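Local coordinates for protein kinase (Staphylococcus aureus subsp. aureus Mu50, PDB 3PY9) that probably senses muropeptides outside the cell through its PASTA repeats, as the extracellular region of a membrane-bound Ser/Thr kinase, at residues K15-A20 with L29-I34; Q22-N27 with V64-S69; I239-N244 with T248-F253; I261-R266 with Y275-D280. All blocks are in the same frame, centred on the assembly; numbering follows the deposited sequence.

Interaction 1 (K15-A20 with L29-I34); sequences KSVKEA and LKLGKI
In the first PASTA domain the opening turn of helix 17-26 packs over the strand that follows the helix, and Val17 bridges Leu31 and Ile34 on that strand. One methyl does all the touching from the helix side: Val17 CG1 stands 3.9 Å from Leu31 CD2 and 4.2 Å from Ile34 CD1. Val17 holds CG1 anti to its own N (chi1 165°), which leaves the second methyl, CG2, for Ile68 of strand 63-69. The Leu31 side chain meets Val17 at about a right angle, while that of Ile34 lies obliquely against it, its CD1 end making the contact. The helix start itself is fixed by a capping box. Ser16 is the N-cap, and its OG accepts from Glu19 N over 3.2 Å in a nearly straight bond (176°); in return Ser16 N gives a weak bond of 3.3 Å to Glu19 OE2. Leu31 also rests on Phe24 and Glu21 of the same helix, and Ile34 on Val66. Between the segments the contact is purely apolar, so van der Waals contact and the burial of hydrocarbon hold it; the directional bonds lie apart, in the capping box and in the pairing of strand 30-37 with strand 63-69.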
loop_
_atom_site.group_PDB
_atom_site.type_symbol
_atom_site.label_atom_id
_atom_site.label_comp_id
_atom_site.label_asym_id
_atom_site.label_seq_id
_atom_site.Cartn_x
_atom_site.Cartn_y
_atom_site.Cartn_z
ATOM N N LYS A 15 46.571 -6.511 20.291
ATOM C CA LYS A 15 46.802 -7.835 20.881
ATOM C C LYS A 15 45.746 -8.200 21.931
ATOM O O LYS A 15 44.944 -7.352 22.334
ATOM C CB LYS A 15 48.200 -7.905 21.503
ATOM C CG LYS A 15 49.323 -7.910 20.481
ATOM C CD LYS A 15 50.672 -7.954 21.148
ATOM C CE LYS A 15 51.782 -8.295 20.164
ATOM N NZ LYS A 15 51.774 -7.483 18.893
ATOM N N SER A 16 45.751 -9.461 22.370
ATOM C CA SER A 16 44.910 -9.890 23.501
ATOM C C SER A 16 45.607 -9.673 24.866
ATOM O O SER A 16 46.829 -9.493 24.940
ATOM C CB SER A 16 44.534 -11.360 23.339
ATOM O OG SER A 16 45.661 -12.163 23.630
ATOM N N VAL A 17 44.810 -9.701 25.937
ATOM C CA VAL A 17 45.316 -9.554 27.310
ATOM C C VAL A 17 46.292 -10.687 27.631
ATOM O O VAL A 17 47.332 -10.485 28.281
ATOM C CB VAL A 17 44.150 -9.533 28.347
ATOM C CG1 VAL A 17 44.661 -9.746 29.739
ATOM C CG2 VAL A 17 43.392 -8.222 28.287
ATOM N N LYS A 18 45.917 -11.878 27.172
ATOM C CA LYS A 18 46.705 -13.091 27.295
ATOM C C LYS A 18 48.120 -12.820 26.754
ATOM O O LYS A 18 49.094 -12.920 27.499
ATOM C CB LYS A 18 45.990 -14.224 26.538
ATOM C CG LYS A 18 46.430 -15.651 26.900
ATOM C CD LYS A 18 46.059 -16.655 25.798
ATOM C CE LYS A 18 46.311 -18.102 26.233
ATOM N NZ LYS A 18 47.754 -18.440 26.435
ATOM N N GLU A 19 48.218 -12.411 25.485
ATOM C CA GLU A 19 49.502 -12.041 24.878
ATOM C C GLU A 19 50.171 -10.829 25.545
ATOM O O GLU A 19 51.380 -10.848 25.786
ATOM C CB GLU A 19 49.360 -11.709 23.396
ATOM C CG GLU A 19 48.539 -12.617 22.522
ATOM C CD GLU A 19 48.298 -11.943 21.177
ATOM O OE1 GLU A 19 49.295 -11.431 20.605
ATOM O OE2 GLU A 19 47.139 -11.888 20.696
ATOM N N ALA A 20 49.403 -9.768 25.807
ATOM C CA ALA A 20 49.976 -8.555 26.400
ATOM C C ALA A 20 50.737 -8.808 27.705
ATOM O O ALA A 20 51.828 -8.285 27.890
ATOM C CB ALA A 20 48.901 -7.469 26.596
ATOM N N LEU A 29 57.822 -6.046 33.438
ATOM C CA LEU A 29 56.724 -5.108 33.692
ATOM C C LEU A 29 55.507 -5.917 34.072
ATOM O O LEU A 29 55.418 -7.098 33.716
ATOM C CB LEU A 29 56.385 -4.301 32.423
ATOM C CG LEU A 29 57.445 -3.437 31.726
ATOM C CD1 LEU A 29 56.902 -2.856 30.434
ATOM C CD2 LEU A 29 57.965 -2.339 32.641
ATOM N N LYS A 30 54.557 -5.285 34.771
ATOM C CA LYS A 30 53.331 -5.961 35.195
ATOM C C LYS A 30 52.115 -5.508 34.402
ATOM O O LYS A 30 52.020 -4.326 34.034
ATOM C CB LYS A 30 53.075 -5.722 36.688
ATOM C CG LYS A 30 53.850 -6.643 37.629
ATOM C CD LYS A 30 55.341 -6.279 37.741
ATOM C CE LYS A 30 56.115 -7.297 38.609
ATOM N NZ LYS A 30 56.142 -6.924 40.072
ATOM N N LEU A 31 51.190 -6.439 34.144
ATOM C CA LEU A 31 49.891 -6.065 33.615
ATOM C C LEU A 31 49.181 -5.199 34.656
ATOM O O LEU A 31 49.030 -5.596 35.802
ATOM C CB LEU A 31 49.046 -7.295 33.263
ATOM C CG LEU A 31 47.626 -7.028 32.752
ATOM C CD1 LEU A 31 47.646 -6.268 31.398
ATOM C CD2 LEU A 31 46.819 -8.323 32.640
ATOM N N GLY A 32 48.770 -4.002 34.261
ATOM C CA GLY A 32 48.125 -3.094 35.193
ATOM C C GLY A 32 46.630 -3.316 35.196
ATOM O O GLY A 32 46.160 -4.447 35.068
ATOM N N LYS A 33 45.876 -2.231 35.308
ATOM C CA LYS A 33 44.438 -2.342 35.329
ATOM C C LYS A 33 43.895 -2.635 33.929
ATOM O O LYS A 33 44.492 -2.253 32.924
ATOM C CB LYS A 33 43.823 -1.085 35.953
ATOM C CG LYS A 33 44.035 -1.014 37.472
ATOM C CD LYS A 33 43.468 -2.287 38.142
ATOM C CE LYS A 33 43.893 -2.462 39.604
ATOM N NZ LYS A 33 43.799 -3.921 40.029
ATOM N N ILE A 34 42.769 -3.332 33.873
ATOM C CA ILE A 34 42.107 -3.625 32.610
ATOM C C ILE A 34 40.790 -2.879 32.590
ATOM O O ILE A 34 39.984 -3.004 33.501
ATOM C CB ILE A 34 41.849 -5.143 32.437
ATOM C CG1 ILE A 34 43.163 -5.925 32.450
ATOM C CG2 ILE A 34 41.053 -5.430 31.154
ATOM C CD1 ILE A 34 42.969 -7.397 32.760
#

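Interaction 2 (Q22-N27 with V64-S69); sequences QIFNKN and VDVVIS
Phe24 of helix 17-26 lies against Val64 and Val66 of strand 63-69, the central strand of the three-stranded sheet on which the single helix of this PASTA domain packs. Phe24 has the most surface buried here and Val64 comes next; all three residues belong to the domain core. Val64 sits over one face of the ring, displaced toward its rim, with CB 4.0 Å from the centroid of the Phe24 ring and 22° off the normal, a CH-pi contact. The two side chains cross at about a right angle. Val66 takes a different place: its CG1 lies at the ring edge, in plane, 3.8 Å from Phe24 CE2, and the side chains run past each other in opposite directions. Phe24 keeps CG anti to its carbonyl carbon (chi1 -66°), a setting that carries the ring out from the helix to the strand. Leu31 of strand 30-37 packs on the same ring, and Thr50 of strand 47-51 touches both valines, so side chains from all three strands gather here. The ring carbon farthest from the Phe24 backbone meets one valine methyl most closely, with Phe24 CZ at 3.6 Å from Val64 CG1.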
loop_
_atom_site.group_PDB
_atom_site.type_symbol
_atom_site.label_atom_id
_atom_site.label_comp_id
_atom_site.label_asym_id
_atom_site.label_seq_id
_atom_site.Cartn_x
_atom_site.Cartn_y
_atom_site.Cartn_z
ATOM N N GLN A 22 52.033 -11.641 28.716
ATOM C CA GLN A 22 53.219 -12.315 28.186
ATOM C C GLN A 22 54.308 -11.329 27.713
ATOM O O GLN A 22 55.460 -11.446 28.129
ATOM C CB GLN A 22 52.812 -13.285 27.074
ATOM C CG GLN A 22 52.209 -14.587 27.574
ATOM C CD GLN A 22 53.218 -15.724 27.614
ATOM O OE1 GLN A 22 52.887 -16.857 27.992
ATOM N NE2 GLN A 22 54.457 -15.434 27.207
ATOM N N ILE A 23 53.962 -10.351 26.874
ATOM C CA ILE A 23 54.957 -9.340 26.460
ATOM C C ILE A 23 55.457 -8.475 27.635
ATOM O O ILE A 23 56.635 -8.131 27.688
ATOM C CB ILE A 23 54.464 -8.443 25.267
ATOM C CG1 ILE A 23 54.422 -9.224 23.949
ATOM C CG2 ILE A 23 55.362 -7.246 25.046
ATOM C CD1 ILE A 23 53.051 -9.656 23.543
ATOM N N PHE A 24 54.568 -8.124 28.569
ATOM C CA PHE A 24 54.950 -7.285 29.716
ATOM C C PHE A 24 55.900 -8.013 30.671
ATOM O O PHE A 24 56.872 -7.409 31.158
ATOM C CB PHE A 24 53.729 -6.791 30.520
ATOM C CG PHE A 24 52.820 -5.823 29.777
ATOM C CD1 PHE A 24 53.314 -4.958 28.805
ATOM C CD2 PHE A 24 51.470 -5.765 30.091
ATOM C CE1 PHE A 24 52.461 -4.058 28.135
ATOM C CE2 PHE A 24 50.613 -4.877 29.436
ATOM C CZ PHE A 24 51.104 -4.024 28.452
ATOM N N ASN A 25 55.610 -9.283 30.961
ATOM C CA ASN A 25 56.418 -10.057 31.902
ATOM C C ASN A 25 57.829 -10.226 31.374
ATOM O O ASN A 25 58.808 -9.958 32.076
ATOM C CB ASN A 25 55.808 -11.434 32.155
ATOM C CG ASN A 25 54.578 -11.382 33.027
ATOM O OD1 ASN A 25 54.319 -10.380 33.711
ATOM N ND2 ASN A 25 53.811 -12.468 33.020
ATOM N N LYS A 26 57.904 -10.662 30.120
ATOM C CA LYS A 26 59.148 -10.759 29.375
ATOM C C LYS A 26 59.976 -9.474 29.463
ATOM O O LYS A 26 61.205 -9.533 29.531
ATOM C CB LYS A 26 58.854 -11.164 27.918
ATOM C CG LYS A 26 59.644 -10.420 26.816
ATOM C CD LYS A 26 61.125 -10.846 26.704
ATOM C CE LYS A 26 61.933 -9.867 25.837
ATOM N NZ LYS A 26 61.506 -9.910 24.409
ATOM N N ASN A 27 59.300 -8.330 29.471
ATOM C CA ASN A 27 59.951 -7.016 29.531
ATOM C C ASN A 27 60.179 -6.471 30.948
ATOM O O ASN A 27 60.480 -5.287 31.112
ATOM C CB ASN A 27 59.106 -5.995 28.749
ATOM C CG ASN A 27 59.671 -5.682 27.375
ATOM O OD1 ASN A 27 60.384 -4.688 27.194
ATOM N ND2 ASN A 27 59.337 -6.507 26.400
ATOM N N VAL A 64 51.547 -1.653 33.478
ATOM C CA VAL A 64 51.039 -0.988 32.291
ATOM C C VAL A 64 49.557 -1.275 32.182
ATOM O O VAL A 64 49.149 -2.417 31.953
ATOM C CB VAL A 64 51.789 -1.403 30.964
ATOM C CG1 VAL A 64 51.155 -0.694 29.754
ATOM C CG2 VAL A 64 53.290 -1.063 31.021
ATOM N N ASP A 65 48.756 -0.228 32.341
ATOM C CA ASP A 65 47.302 -0.334 32.201
ATOM C C ASP A 65 46.910 -0.574 30.759
ATOM O O ASP A 65 47.563 -0.076 29.853
ATOM C CB ASP A 65 46.614 0.937 32.715
ATOM C CG ASP A 65 46.837 1.157 34.191
ATOM O OD1 ASP A 65 47.250 0.194 34.905
ATOM O OD2 ASP A 65 46.580 2.295 34.638
ATOM N N VAL A 66 45.833 -1.326 30.547
ATOM C CA VAL A 66 45.365 -1.618 29.183
ATOM C C VAL A 66 43.881 -1.352 29.037
ATOM O O VAL A 66 43.111 -1.580 29.966
ATOM C CB VAL A 66 45.680 -3.077 28.759
ATOM C CG1 VAL A 66 47.219 -3.340 28.800
ATOM C CG2 VAL A 66 44.937 -4.073 29.645
ATOM N N VAL A 67 43.498 -0.814 27.883
ATOM C CA VAL A 67 42.093 -0.650 27.524
ATOM C C VAL A 67 41.803 -1.654 26.420
ATOM O O VAL A 67 42.576 -1.756 25.475
ATOM C CB VAL A 67 41.786 0.768 27.023
ATOM C CG1 VAL A 67 40.294 0.937 26.805
ATOM C CG2 VAL A 67 42.314 1.847 28.016
ATOM N N ILE A 68 40.697 -2.386 26.565
ATOM C CA ILE A 68 40.260 -3.473 25.670
ATOM C C ILE A 68 39.011 -3.063 24.861
ATOM O O ILE A 68 38.126 -2.361 25.382
ATOM C CB ILE A 68 39.902 -4.749 26.495
ATOM C CG1 ILE A 68 41.017 -5.104 27.480
ATOM C CG2 ILE A 68 39.634 -5.955 25.599
ATOM C CD1 ILE A 68 42.381 -5.283 26.856
ATOM N N SER A 69 38.946 -3.488 23.592
ATOM C CA SER A 69 37.765 -3.236 22.757
ATOM C C SER A 69 36.560 -4.060 23.189
ATOM O O SER A 69 36.669 -5.276 23.395
ATOM C CB SER A 69 38.045 -3.490 21.267
ATOM O OG SER A 69 36.848 -3.310 20.505
#

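Interaction 3 (I239-N244 with T248-F253); sequences IKDKDN and TEKGSF
Ile239 and Lys250 make the apolar part of this contact between strand 233-241 and the chain leading into strand 251-255, in the C-terminal PASTA-like domain. Ile239 CD1 reaches the root of the lysine, 3.6 Å from Lys250 CB and 4.0 Å from Lys250 CG. With CG anti to its backbone N (chi1 -168°) and bends at chi2 and chi4, the lysine chain carries its end toward Asp241. Among the charged groups, Lys250 NZ lies 4.3 Å from Asp241 OD2, beyond salt-bridge range, so any attraction there is probably modest. Lys242 NZ and Asp243 OD2 form a salt bridge at 3.3 Å, weak as a hydrogen bond. A water between the backbones accepts from Ile239 N at 2.7 Å and lies within hydrogen-bonding distance of Thr248 O. Asp241 to Asn244 form a type I beta turn whose own bond, Asn244 N to Asp241 O, is weak at 3.5 Å; Asp241 N to Asn244 O, at 2.9 Å, pairs its ends the other way. Lys250 and Gly251 both face Val237 in a classic beta bulge, after which strand 251-255 pairs with strand 233-241. On its other edge strand 233-241 pairs with strand 272-279, and Ile239 turns to Ile263 and Leu265 of strand 259-265.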
loop_
_atom_site.group_PDB
_atom_site.type_symbol
_atom_site.label_atom_id
_atom_site.label_comp_id
_atom_site.label_asym_id
_atom_site.label_seq_id
_atom_site.Cartn_x
_atom_site.Cartn_y
_atom_site.Cartn_z
ATOM N N ILE A 239 -35.190 -6.710 -12.831
ATOM C CA ILE A 239 -35.436 -7.305 -14.148
ATOM C C ILE A 239 -34.118 -7.535 -14.882
ATOM O O ILE A 239 -33.229 -6.691 -14.830
ATOM C CB ILE A 239 -36.413 -6.413 -14.994
ATOM C CG1 ILE A 239 -37.859 -6.744 -14.667
ATOM C CG2 ILE A 239 -36.249 -6.615 -16.475
ATOM C CD1 ILE A 239 -38.402 -5.984 -13.491
ATOM N N LYS A 240 -33.992 -8.692 -15.531
ATOM C CA LYS A 240 -32.939 -8.934 -16.532
ATOM C C LYS A 240 -33.622 -9.169 -17.872
ATOM O O LYS A 240 -34.312 -10.167 -18.025
ATOM C CB LYS A 240 -32.086 -10.152 -16.173
ATOM C CG LYS A 240 -31.254 -9.991 -14.916
ATOM C CD LYS A 240 -30.315 -11.181 -14.681
ATOM C CE LYS A 240 -29.544 -10.998 -13.374
ATOM N NZ LYS A 240 -28.979 -12.269 -12.831
ATOM N N ASP A 241 -33.463 -8.241 -18.819
ATOM C CA ASP A 241 -34.057 -8.368 -20.168
ATOM C C ASP A 241 -33.193 -7.662 -21.225
ATOM O O ASP A 241 -31.986 -7.503 -21.021
ATOM C CB ASP A 241 -35.507 -7.847 -20.192
ATOM C CG ASP A 241 -35.607 -6.345 -19.922
ATOM O OD1 ASP A 241 -34.659 -5.778 -19.345
ATOM O OD2 ASP A 241 -36.644 -5.742 -20.285
ATOM N N LYS A 242 -33.799 -7.228 -22.335
ATOM C CA LYS A 242 -33.025 -6.612 -23.437
ATOM C C LYS A 242 -32.089 -5.477 -22.983
ATOM O O LYS A 242 -30.917 -5.447 -23.359
ATOM C CB LYS A 242 -33.933 -6.163 -24.600
ATOM C CG LYS A 242 -34.451 -4.704 -24.564
ATOM C CD LYS A 242 -35.624 -4.500 -23.585
ATOM C CE LYS A 242 -35.994 -3.024 -23.378
ATOM N NZ LYS A 242 -36.486 -2.368 -24.619
ATOM N N ASP A 243 -32.609 -4.582 -22.144
ATOM C CA ASP A 243 -31.914 -3.351 -21.779
ATOM C C ASP A 243 -31.651 -3.217 -20.283
ATOM O O ASP A 243 -31.360 -2.128 -19.778
ATOM C CB ASP A 243 -32.695 -2.140 -22.301
ATOM C CG ASP A 243 -32.387 -1.840 -23.755
ATOM O OD1 ASP A 243 -31.199 -1.909 -24.131
ATOM O OD2 ASP A 243 -33.322 -1.538 -24.528
ATOM N N ASN A 244 -31.740 -4.334 -19.575
ATOM C CA ASN A 244 -31.637 -4.310 -18.130
ATOM C C ASN A 244 -30.885 -5.535 -17.652
ATOM O O ASN A 244 -31.174 -6.665 -18.063
ATOM C CB ASN A 244 -33.024 -4.210 -17.497
ATOM C CG ASN A 244 -33.018 -3.423 -16.203
ATOM O OD1 ASN A 244 -32.223 -3.693 -15.294
ATOM N ND2 ASN A 244 -33.913 -2.444 -16.106
ATOM N N THR A 248 -29.832 -2.935 -10.615
ATOM C CA THR A 248 -30.608 -2.216 -9.616
ATOM C C THR A 248 -32.087 -2.448 -9.914
ATOM O O THR A 248 -32.429 -3.014 -10.970
ATOM C CB THR A 248 -30.272 -0.706 -9.609
ATOM O OG1 THR A 248 -30.370 -0.187 -10.943
ATOM C CG2 THR A 248 -28.852 -0.470 -9.075
ATOM N N GLU A 249 -32.961 -2.043 -8.992
ATOM C CA GLU A 249 -34.386 -2.337 -9.150
ATOM C C GLU A 249 -35.056 -1.571 -10.287
ATOM O O GLU A 249 -34.830 -0.374 -10.462
ATOM C CB GLU A 249 -35.167 -2.213 -7.823
ATOM C CG GLU A 249 -35.126 -0.855 -7.126
ATOM C CD GLU A 249 -34.020 -0.760 -6.098
ATOM O OE1 GLU A 249 -33.033 -1.524 -6.214
ATOM O OE2 GLU A 249 -34.135 0.075 -5.173
ATOM N N LYS A 250 -35.859 -2.288 -11.066
ATOM C CA LYS A 250 -36.706 -1.691 -12.082
ATOM C C LYS A 250 -38.011 -1.158 -11.471
ATOM O O LYS A 250 -38.729 -0.376 -12.104
ATOM C CB LYS A 250 -37.023 -2.730 -13.153
ATOM C CG LYS A 250 -37.666 -2.182 -14.416
ATOM C CD LYS A 250 -36.614 -1.728 -15.420
ATOM C CE LYS A 250 -37.233 -1.346 -16.779
ATOM N NZ LYS A 250 -37.586 -2.530 -17.616
ATOM N N GLY A 251 -38.304 -1.575 -10.238
ATOM C CA GLY A 251 -39.542 -1.202 -9.530
ATOM C C GLY A 251 -39.301 -1.045 -8.043
ATOM O O GLY A 251 -38.527 -1.800 -7.457
ATOM N N SER A 252 -39.957 -0.053 -7.436
ATOM C CA SER A 252 -39.791 0.274 -6.010
ATOM C C SER A 252 -41.052 0.953 -5.473
ATOM O O SER A 252 -41.380 2.074 -5.873
ATOM C CB SER A 252 -38.573 1.177 -5.798
ATOM O OG SER A 252 -38.294 1.379 -4.412
ATOM N N PHE A 253 -41.757 0.273 -4.570
ATOM C CA PHE A 253 -43.031 0.762 -4.051
ATOM C C PHE A 253 -43.402 0.068 -2.752
ATOM O O PHE A 253 -42.967 -1.056 -2.491
ATOM C CB PHE A 253 -44.147 0.593 -5.087
ATOM C CG PHE A 253 -44.316 -0.813 -5.595
ATOM C CD1 PHE A 253 -43.501 -1.306 -6.621
ATOM C CD2 PHE A 253 -45.301 -1.639 -5.070
ATOM C CE1 PHE A 253 -43.652 -2.604 -7.104
ATOM C CE2 PHE A 253 -45.455 -2.945 -5.547
ATOM C CZ PHE A 253 -44.620 -3.420 -6.566
HETATM O O HOH W 1 -33.597 -4.495 -12.631
#

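Interaction 4 (I261-R266 with Y275-D280); sequences IDIPLR and YIVKVD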
loop_
_atom_site.group_PDB
_atom_site.type_symbol
_atom_site.label_atom_id
_atom_site.label_comp_id
_atom_site.label_asym_id
_atom_site.label_seq_id
_atom_site.Cartn_x
_atom_site.Cartn_y
_atom_site.Cartn_z
ATOM N N ILE A 261 -49.071 -7.342 -9.443
ATOM C CA ILE A 261 -48.083 -6.453 -10.043
ATOM C C ILE A 261 -47.746 -6.957 -11.426
ATOM O O ILE A 261 -47.655 -8.153 -11.644
ATOM C CB ILE A 261 -46.830 -6.301 -9.125
ATOM C CG1 ILE A 261 -46.859 -4.936 -8.437
ATOM C CG2 ILE A 261 -45.507 -6.464 -9.876
ATOM C CD1 ILE A 261 -47.848 -4.848 -7.291
ATOM N N ASP A 262 -47.597 -6.029 -12.360
ATOM C CA ASP A 262 -47.301 -6.371 -13.740
ATOM C C ASP A 262 -45.861 -6.003 -14.041
ATOM O O ASP A 262 -45.389 -4.940 -13.651
ATOM C CB ASP A 262 -48.269 -5.661 -14.686
ATOM C CG ASP A 262 -49.716 -5.841 -14.276
ATOM O OD1 ASP A 262 -50.129 -6.968 -13.957
ATOM O OD2 ASP A 262 -50.449 -4.844 -14.259
ATOM N N ILE A 263 -45.156 -6.904 -14.713
ATOM C CA ILE A 263 -43.744 -6.681 -14.988
ATOM C C ILE A 263 -43.456 -6.760 -16.489
ATOM O O ILE A 263 -43.371 -7.853 -17.046
ATOM C CB ILE A 263 -42.844 -7.645 -14.191
ATOM C CG1 ILE A 263 -43.061 -7.462 -12.685
ATOM C CG2 ILE A 263 -41.401 -7.378 -14.514
ATOM C CD1 ILE A 263 -42.577 -8.610 -11.855
ATOM N N PRO A 264 -43.347 -5.593 -17.156
ATOM C CA PRO A 264 -43.026 -5.591 -18.583
ATOM C C PRO A 264 -41.599 -6.094 -18.854
ATOM O O PRO A 264 -40.633 -5.604 -18.238
ATOM C CB PRO A 264 -43.171 -4.114 -18.974
ATOM C CG PRO A 264 -42.953 -3.364 -17.703
ATOM C CD PRO A 264 -43.536 -4.224 -16.633
ATOM N N LEU A 265 -41.488 -7.075 -19.753
ATOM C CA LEU A 265 -40.191 -7.609 -20.196
ATOM C C LEU A 265 -40.037 -7.546 -21.725
ATOM O O LEU A 265 -40.956 -7.919 -22.471
ATOM C CB LEU A 265 -40.004 -9.052 -19.714
ATOM C CG LEU A 265 -40.318 -9.398 -18.256
ATOM C CD1 LEU A 265 -40.455 -10.886 -18.102
ATOM C CD2 LEU A 265 -39.254 -8.857 -17.314
ATOM N N ARG A 266 -38.878 -7.075 -22.183
ATOM C CA ARG A 266 -38.563 -7.076 -23.616
ATOM C C ARG A 266 -37.314 -7.915 -23.927
ATOM O O ARG A 266 -36.214 -7.645 -23.431
ATOM C CB ARG A 266 -38.477 -5.651 -24.177
ATOM C CG ARG A 266 -39.795 -4.885 -24.109
ATOM C CD ARG A 266 -39.950 -3.861 -25.236
ATOM N NE ARG A 266 -41.360 -3.674 -25.614
ATOM C CZ ARG A 266 -41.861 -2.631 -26.288
ATOM N NH1 ARG A 266 -41.081 -1.624 -26.685
ATOM N NH2 ARG A 266 -43.164 -2.592 -26.563
ATOM N N TYR A 275 -37.369 -11.953 -13.915
ATOM C CA TYR A 275 -37.624 -11.004 -12.836
ATOM C C TYR A 275 -37.456 -11.629 -11.462
ATOM O O TYR A 275 -37.731 -12.826 -11.272
ATOM C CB TYR A 275 -39.005 -10.370 -12.957
ATOM C CG TYR A 275 -40.172 -11.305 -12.737
ATOM C CD1 TYR A 275 -40.903 -11.780 -13.818
ATOM C CD2 TYR A 275 -40.568 -11.695 -11.443
ATOM C CE1 TYR A 275 -41.991 -12.628 -13.635
ATOM C CE2 TYR A 275 -41.636 -12.548 -11.246
ATOM C CZ TYR A 275 -42.353 -13.006 -12.352
ATOM O OH TYR A 275 -43.430 -13.850 -12.192
ATOM N N ILE A 276 -36.975 -10.823 -10.526
ATOM C CA ILE A 276 -37.017 -11.155 -9.114
ATOM C C ILE A 276 -37.840 -10.086 -8.436
ATOM O O ILE A 276 -37.665 -8.907 -8.715
ATOM C CB ILE A 276 -35.628 -11.106 -8.434
ATOM C CG1 ILE A 276 -34.542 -11.767 -9.292
ATOM C CG2 ILE A 276 -35.707 -11.666 -7.030
ATOM C CD1 ILE A 276 -34.424 -13.237 -9.116
ATOM N N VAL A 277 -38.715 -10.509 -7.529
ATOM C CA VAL A 277 -39.480 -9.607 -6.682
ATOM C C VAL A 277 -39.116 -9.907 -5.232
ATOM O O VAL A 277 -39.401 -10.999 -4.738
ATOM C CB VAL A 277 -41.000 -9.825 -6.827
ATOM C CG1 VAL A 277 -41.756 -8.899 -5.889
ATOM C CG2 VAL A 277 -41.473 -9.636 -8.276
ATOM N N LYS A 278 -38.525 -8.924 -4.563
ATOM C CA LYS A 278 -38.225 -8.980 -3.129
ATOM C C LYS A 278 -39.158 -8.089 -2.307
ATOM O O LYS A 278 -39.640 -7.065 -2.807
ATOM C CB LYS A 278 -36.784 -8.550 -2.875
ATOM C CG LYS A 278 -35.759 -9.369 -3.638
ATOM C CD LYS A 278 -34.365 -9.007 -3.182
ATOM C CE LYS A 278 -33.312 -9.731 -3.975
ATOM N NZ LYS A 278 -31.989 -9.188 -3.586
ATOM N N VAL A 279 -39.411 -8.495 -1.056
ATOM C CA VAL A 279 -40.287 -7.772 -0.133
ATOM C C VAL A 279 -39.527 -7.620 1.177
ATOM O O VAL A 279 -39.185 -8.619 1.827
ATOM C CB VAL A 279 -41.669 -8.490 0.086
ATOM C CG1 VAL A 279 -42.457 -7.809 1.178
ATOM C CG2 VAL A 279 -42.503 -8.537 -1.226
ATOM N N ASP A 280 -39.245 -6.376 1.556
ATOM C CA ASP A 280 -38.322 -6.121 2.678
ATOM C C ASP A 280 -37.027 -6.962 2.618
ATOM O O ASP A 280 -36.611 -7.549 3.622
ATOM C CB ASP A 280 -39.035 -6.360 4.010
ATOM C CG ASP A 280 -39.998 -5.252 4.361
ATOM O OD1 ASP A 280 -39.915 -4.146 3.801
ATOM O OD2 ASP A 280 -40.844 -5.488 5.220
#
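Ile263 lays its terminal methyl on the ring of Tyr275, the two side chains crossing at about a right angle between strands 259-265 and 272-279. CD1 of Ile263 is 3.8 Å from the centroid of the Tyr275 ring and only 19° off its normal, which makes this a CH-pi contact over the face, displaced somewhat toward the rim. Nearest to that methyl are Tyr275 CG and CD2, so it covers the root of the ring more than the hydroxyl end. The same Ile263 CD1 reaches Val277 CG2 at 3.9 Å, placing one methyl against two side chains of the opposing strand. Leu265 approaches Tyr275 differently: its CD1 stands near the ring plane, 4.4 Å from Tyr275 CD1, at the edge. Tyr275 has CG between its backbone N and carbonyl carbon (chi1 68°), which folds the ring back close to its own strand and turns a face to Ile263. Ile263 also touches Val237 of strand 233-241, whereas Leu265 packs on Val289 of strand 282-290. The strand axes approach to 9.7 Å, with directions 150° apart. That spacing is too wide for neighbours in one sheet and fits two layers: 259-265 pairs with 217-223, and 272-279 with 233-241 and 282-290. Face-to-face packing of this kind through a buried apolar core is typical of a beta sandwich, consistent with the E-set, immunoglobulin-like affinity of this C-terminal domain.

Overall arrangement
From the N terminus, interaction 1 closes the span made by the rest of helix 17-26 and the turn into strand 30-37 in the first PASTA domain. Interaction 2 opens farther along the same helix and closes at strand 63-69, so the two cross along the chain; Lys30 O and Val64 N, 2.8 Å apart in a probable hydrogen bond, join their strands. Interactions 3 and 4 follow in series at the far end of the chain, with centres about 94 to 99 Å from those of the first pair. Interaction 3 closes a tight loop between strands, and interaction 4 joins the layers of the C-terminal domain. They meet where Phe253 packs on Ile261 and Lys242 N probably bonds Arg266 O.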